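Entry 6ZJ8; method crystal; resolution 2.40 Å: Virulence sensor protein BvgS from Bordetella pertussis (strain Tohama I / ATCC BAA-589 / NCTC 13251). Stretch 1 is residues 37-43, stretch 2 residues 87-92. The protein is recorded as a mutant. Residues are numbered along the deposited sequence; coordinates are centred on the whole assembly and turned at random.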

ATOM      1  N   ILE A  37       2.102  -2.703  -1.631  1.00 51.95           N
ATOM      2  CA  ILE A  37       1.069  -3.695  -1.365  1.00 52.99           C
ATOM      3  C   ILE A  37       1.156  -4.083   0.102  1.00 55.45           C
ATOM      4  O   ILE A  37       2.247  -4.148   0.678  1.00 54.85           O
ATOM      5  CB  ILE A  37       1.202  -4.933  -2.278  1.00 53.26           C
ATOM      6  CG1 ILE A  37       0.034  -5.891  -2.030  1.00 54.14           C
ATOM      7  CG2 ILE A  37       2.515  -5.649  -2.025  1.00 53.29           C
ATOM      8  CD1 ILE A  37       0.014  -7.078  -2.951  1.00 59.89           C
ATOM      9  N   TYR A  38      -0.004  -4.335   0.705  1.00 56.34           N
ATOM     10  CA  TYR A  38      -0.094  -4.700   2.109  1.00 57.21           C
ATOM     11  C   TYR A  38      -1.191  -5.741   2.283  1.00 63.14           C
ATOM     12  O   TYR A  38      -1.986  -5.999   1.376  1.00 58.90           O
ATOM     13  CB  TYR A  38      -0.390  -3.481   2.989  1.00 57.54           C
ATOM     14  CG  TYR A  38      -1.662  -2.765   2.592  1.00 58.40           C
ATOM     15  CD1 TYR A  38      -2.895  -3.158   3.101  1.00 59.25           C
ATOM     16  CD2 TYR A  38      -1.634  -1.706   1.696  1.00 57.33           C
ATOM     17  CE1 TYR A  38      -4.062  -2.507   2.733  1.00 59.87           C
ATOM     18  CE2 TYR A  38      -2.793  -1.051   1.321  1.00 57.78           C
ATOM     19  CZ  TYR A  38      -4.003  -1.457   1.839  1.00 59.03           C
ATOM     20  OH  TYR A  38      -5.153  -0.803   1.464  1.00 60.34           O
ATOM     21  N   VAL A  39      -1.224  -6.339   3.469  1.00 60.13           N
ATOM     22  CA  VAL A  39      -2.291  -7.245   3.872  1.00 66.36           C
ATOM     23  C   VAL A  39      -2.713  -6.872   5.286  1.00 68.36           C
ATOM     24  O   VAL A  39      -1.875  -6.814   6.192  1.00 68.29           O
ATOM     25  CB  VAL A  39      -1.856  -8.720   3.809  1.00 67.10           C
ATOM     26  CG1 VAL A  39      -2.976  -9.617   4.304  1.00 70.02           C
ATOM     27  CG2 VAL A  39      -1.458  -9.088   2.390  1.00 66.35           C
ATOM     28  N   ARG A  40      -4.006  -6.622   5.469  1.00 66.20           N
ATOM     29  CA  ARG A  40      -4.565  -6.208   6.748  1.00 68.08           C
ATOM     30  C   ARG A  40      -5.675  -7.172   7.139  1.00 71.14           C
ATOM     31  O   ARG A  40      -6.560  -7.466   6.329  1.00 71.76           O
ATOM     32  CB  ARG A  40      -5.092  -4.773   6.662  1.00 67.74           C
ATOM     33  CG  ARG A  40      -5.838  -4.303   7.891  1.00 70.80           C
ATOM     34  CD  ARG A  40      -5.861  -2.785   7.984  1.00 75.62           C
ATOM     35  NE  ARG A  40      -6.311  -2.144   6.751  1.00 68.97           N
ATOM     36  CZ  ARG A  40      -6.655  -0.862   6.659  1.00 67.78           C
ATOM     37  NH1 ARG A  40      -6.612  -0.078   7.730  1.00 67.83           N
ATOM     38  NH2 ARG A  40      -7.050  -0.360   5.498  1.00 66.76           N
ATOM     39  N   ASP A  41      -5.625  -7.665   8.375  1.00 74.31           N
ATOM     40  CA  ASP A  41      -6.597  -8.647   8.828  1.00 77.73           C
ATOM     41  C   ASP A  41      -7.934  -7.969   9.127  1.00 79.61           C
ATOM     42  O   ASP A  41      -8.114  -6.765   8.929  1.00 78.94           O
ATOM     43  CB  ASP A  41      -6.067  -9.400  10.050  1.00 79.44           C
ATOM     44  CG  ASP A  41      -5.987  -8.533  11.296  1.00 81.52           C
ATOM     45  OD1 ASP A  41      -6.312  -7.330  11.227  1.00 80.33           O
ATOM     46  OD2 ASP A  41      -5.593  -9.065  12.353  1.00 83.91           O
ATOM     47  N   LYS A  42      -8.889  -8.765   9.614  1.00 82.31           N
ATOM     48  CA  LYS A  42     -10.220  -8.243   9.908  1.00 84.54           C
ATOM     49  C   LYS A  42     -10.160  -7.166  10.984  1.00 84.93           C
ATOM     50  O   LYS A  42     -10.783  -6.106  10.855  1.00 90.24           O
ATOM     51  CB  LYS A  42     -11.143  -9.387  10.338  1.00 88.54           C
ATOM     52  CG  LYS A  42     -12.535  -8.945  10.778  1.00 95.41           C
ATOM     53  CD  LYS A  42     -13.386 -10.131  11.215  1.00 94.80           C
ATOM     54  CE  LYS A  42     -14.703  -9.670  11.826  1.00 96.47           C
ATOM     55  NZ  LYS A  42     -15.574 -10.808  12.241  1.00 98.03           N
ATOM     56  N   GLU A  43      -9.418  -7.424  12.060  1.00 84.19           N
ATOM     57  CA  GLU A  43      -9.312  -6.476  13.167  1.00 83.87           C
ATOM     58  C   GLU A  43      -8.432  -5.266  12.838  1.00 81.46           C
ATOM     59  O   GLU A  43      -8.188  -4.447  13.734  1.00 80.03           O
ATOM     60  CB  GLU A  43      -8.771  -7.183  14.414  1.00 86.39           C
ATOM     61  CG  GLU A  43      -9.706  -8.239  14.999  1.00 89.85           C
ATOM     62  CD  GLU A  43      -9.568  -9.596  14.333  1.00 92.12           C
ATOM     63  OE1 GLU A  43      -8.610  -9.788  13.554  1.00 89.10           O
ATOM     64  OE2 GLU A  43     -10.416 -10.476  14.593  1.00 92.01           O
ATOM     65  N   PHE A  87      -3.238   7.035   2.301  1.00 58.06           N
ATOM     66  CA  PHE A  87      -3.009   6.094   1.211  1.00 59.08           C
ATOM     67  C   PHE A  87      -3.936   4.889   1.275  1.00 58.64           C
ATOM     68  O   PHE A  87      -4.213   4.272   0.241  1.00 59.67           O
ATOM     69  CB  PHE A  87      -1.558   5.615   1.224  1.00 56.26           C
ATOM     70  CG  PHE A  87      -0.575   6.653   0.779  1.00 55.71           C
ATOM     71  CD1 PHE A  87      -0.015   7.530   1.690  1.00 55.94           C
ATOM     72  CD2 PHE A  87      -0.209   6.752  -0.552  1.00 55.09           C
ATOM     73  CE1 PHE A  87       0.893   8.486   1.280  1.00 55.19           C
ATOM     74  CE2 PHE A  87       0.698   7.704  -0.967  1.00 53.53           C
ATOM     75  CZ  PHE A  87       1.250   8.573  -0.052  1.00 53.83           C
ATOM     76  N   LEU A  88      -4.411   4.532   2.465  1.00 60.55           N
ATOM     77  CA  LEU A  88      -5.282   3.379   2.621  1.00 59.62           C
ATOM     78  C   LEU A  88      -6.730   3.771   2.353  1.00 62.57           C
ATOM     79  O   LEU A  88      -7.065   4.945   2.180  1.00 63.40           O
ATOM     80  CB  LEU A  88      -5.143   2.793   4.026  1.00 61.25           C
ATOM     81  CG  LEU A  88      -3.721   2.394   4.420  1.00 59.96           C
ATOM     82  CD1 LEU A  88      -3.653   2.130   5.908  1.00 60.94           C
ATOM     83  CD2 LEU A  88      -3.268   1.174   3.643  1.00 58.20           C
ATOM     84  N   LEU A  89      -7.594   2.764   2.320  1.00 71.26           N
ATOM     85  CA  LEU A  89      -9.023   2.954   2.141  1.00 76.86           C
ATOM     86  C   LEU A  89      -9.748   2.683   3.453  1.00 82.49           C
ATOM     87  O   LEU A  89      -9.290   1.892   4.283  1.00 83.62           O
ATOM     88  CB  LEU A  89      -9.569   2.037   1.045  1.00 76.82           C
ATOM     89  CG  LEU A  89      -9.040   2.296  -0.367  1.00 72.39           C
ATOM     90  CD1 LEU A  89      -9.721   1.375  -1.366  1.00 73.07           C
ATOM     91  CD2 LEU A  89      -9.238   3.753  -0.762  1.00 72.15           C
ATOM     92  N   THR A  90     -10.883   3.353   3.629  1.00 84.90           N
ATOM     93  CA  THR A  90     -11.661   3.202   4.850  1.00 90.74           C
ATOM     94  C   THR A  90     -12.157   1.766   4.993  1.00 99.74           C
ATOM     95  O   THR A  90     -12.312   1.031   4.012  1.00 99.20           O
ATOM     96  CB  THR A  90     -12.843   4.175   4.848  1.00 91.43           C
ATOM     97  OG1 THR A  90     -12.392   5.479   4.460  1.00 89.01           O
ATOM     98  CG2 THR A  90     -13.469   4.260   6.232  1.00 96.74           C
ATOM     99  N   ARG A  91     -12.402   1.366   6.238  1.00114.75           N
ATOM    100  CA  ARG A  91     -12.826   0.004   6.562  1.00123.23           C
ATOM    101  C   ARG A  91     -14.346  -0.061   6.456  1.00123.34           C
ATOM    102  O   ARG A  91     -15.065   0.412   7.341  1.00127.08           O
ATOM    103  CB  ARG A  91     -12.334  -0.385   7.953  1.00127.92           C
ATOM    104  CG  ARG A  91     -12.460  -1.867   8.280  1.00139.52           C
ATOM    105  CD  ARG A  91     -11.744  -2.223   9.580  1.00137.04           C
ATOM    106  NE  ARG A  91     -12.296  -1.519  10.736  1.00140.34           N
ATOM    107  CZ  ARG A  91     -13.368  -1.915  11.418  1.00146.89           C
ATOM    108  NH1 ARG A  91     -14.024  -3.013  11.065  1.00142.85           N
ATOM    109  NH2 ARG A  91     -13.788  -1.205  12.457  1.00145.84           N
ATOM    110  N   VAL A  92     -14.839  -0.652   5.365  1.00121.01           N
ATOM    111  CA  VAL A  92     -16.277  -0.719   5.125  1.00123.55           C
ATOM    112  C   VAL A  92     -16.877  -1.892   5.895  1.00129.97           C
ATOM    113  O   VAL A  92     -16.192  -2.849   6.268  1.00130.17           O
ATOM    114  CB  VAL A  92     -16.576  -0.828   3.617  1.00119.69           C
ATOM    115  CG1 VAL A  92     -18.075  -0.773   3.355  1.00122.53           C
ATOM    116  CG2 VAL A  92     -15.867   0.279   2.852  1.00113.71           C
TER

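Stretch 2 lies beside the strand formed by residues 37-41, and the two run in nearly the same direction, 11° apart. Their backbones stay well separated. The CA atoms of Tyr38 and Leu88 are 9.6 Å apart, and those of Lys42 and Arg91 are 9.3 Å apart. Side chains therefore bridge most of the gap. Together the two stretches bury 257 Å² against each other. On the strand, Tyr38 and Arg40 point toward stretch 2, while Ile37, Val39 and Asp41 do not reach it.

Phe87 belongs to the helix that precedes the contact. Its CA-to-CB bond points sideways and the end of its side chain leads away, so it adds almost nothing.

Leu88 is the first residue to leave helical geometry, and it is the centre of the contact. Its side chain points toward the strand, with chi1 m and chi2 t. Leu88 CD2 sits over one face of the Tyr38 ring, 3.6 Å from the ring centroid and 30° off the normal, in a CH-pi contact. The closest approach is 3.3 Å, from Leu88 CD2 to Tyr38 CE2. Leu88 CD1 lies over one face of the Arg40 guanidinium. A branched apolar side chain suits this place because its two methyl groups can cover two flat groups at once. Tyr38 has chi1 p, and its ring offers a broad apolar face to the leucine. Both residues are buried.

Leu89 contributes through its backbone. The CA-to-CB bond of Leu89 points sideways, and its side chain comes no nearer than 5.3 Å, from Leu89 CB to Tyr38 OH. Leu89 O accepts a weak hydrogen bond from Arg40 NH2, at 3.4 Å with an angle of 134° at the hydrogen. The oxygen lies at the edge of the guanidinium, near its plane, where the N-H groups point. The long arginine side chain is what spans the distance from the strand. Its flat group thus meets a methyl on its face and a carbonyl at its edge. Arg40 is buried, and this weak bond is the one hydrogen bond between the stretches.

Thr90 points away, is exposed and makes no contact.

Arg91 points toward stretch 1 but lies at the exposed margin. Arg91 CD is 4.2 Å from Lys42 O, a loose contact and not a hydrogen bond. The residue is poorly ordered, so its side-chain position should be read with caution. The CA-to-CB bond of Lys42 points away, and its backbone O is the atom nearest Arg91.

Val92 is out of reach.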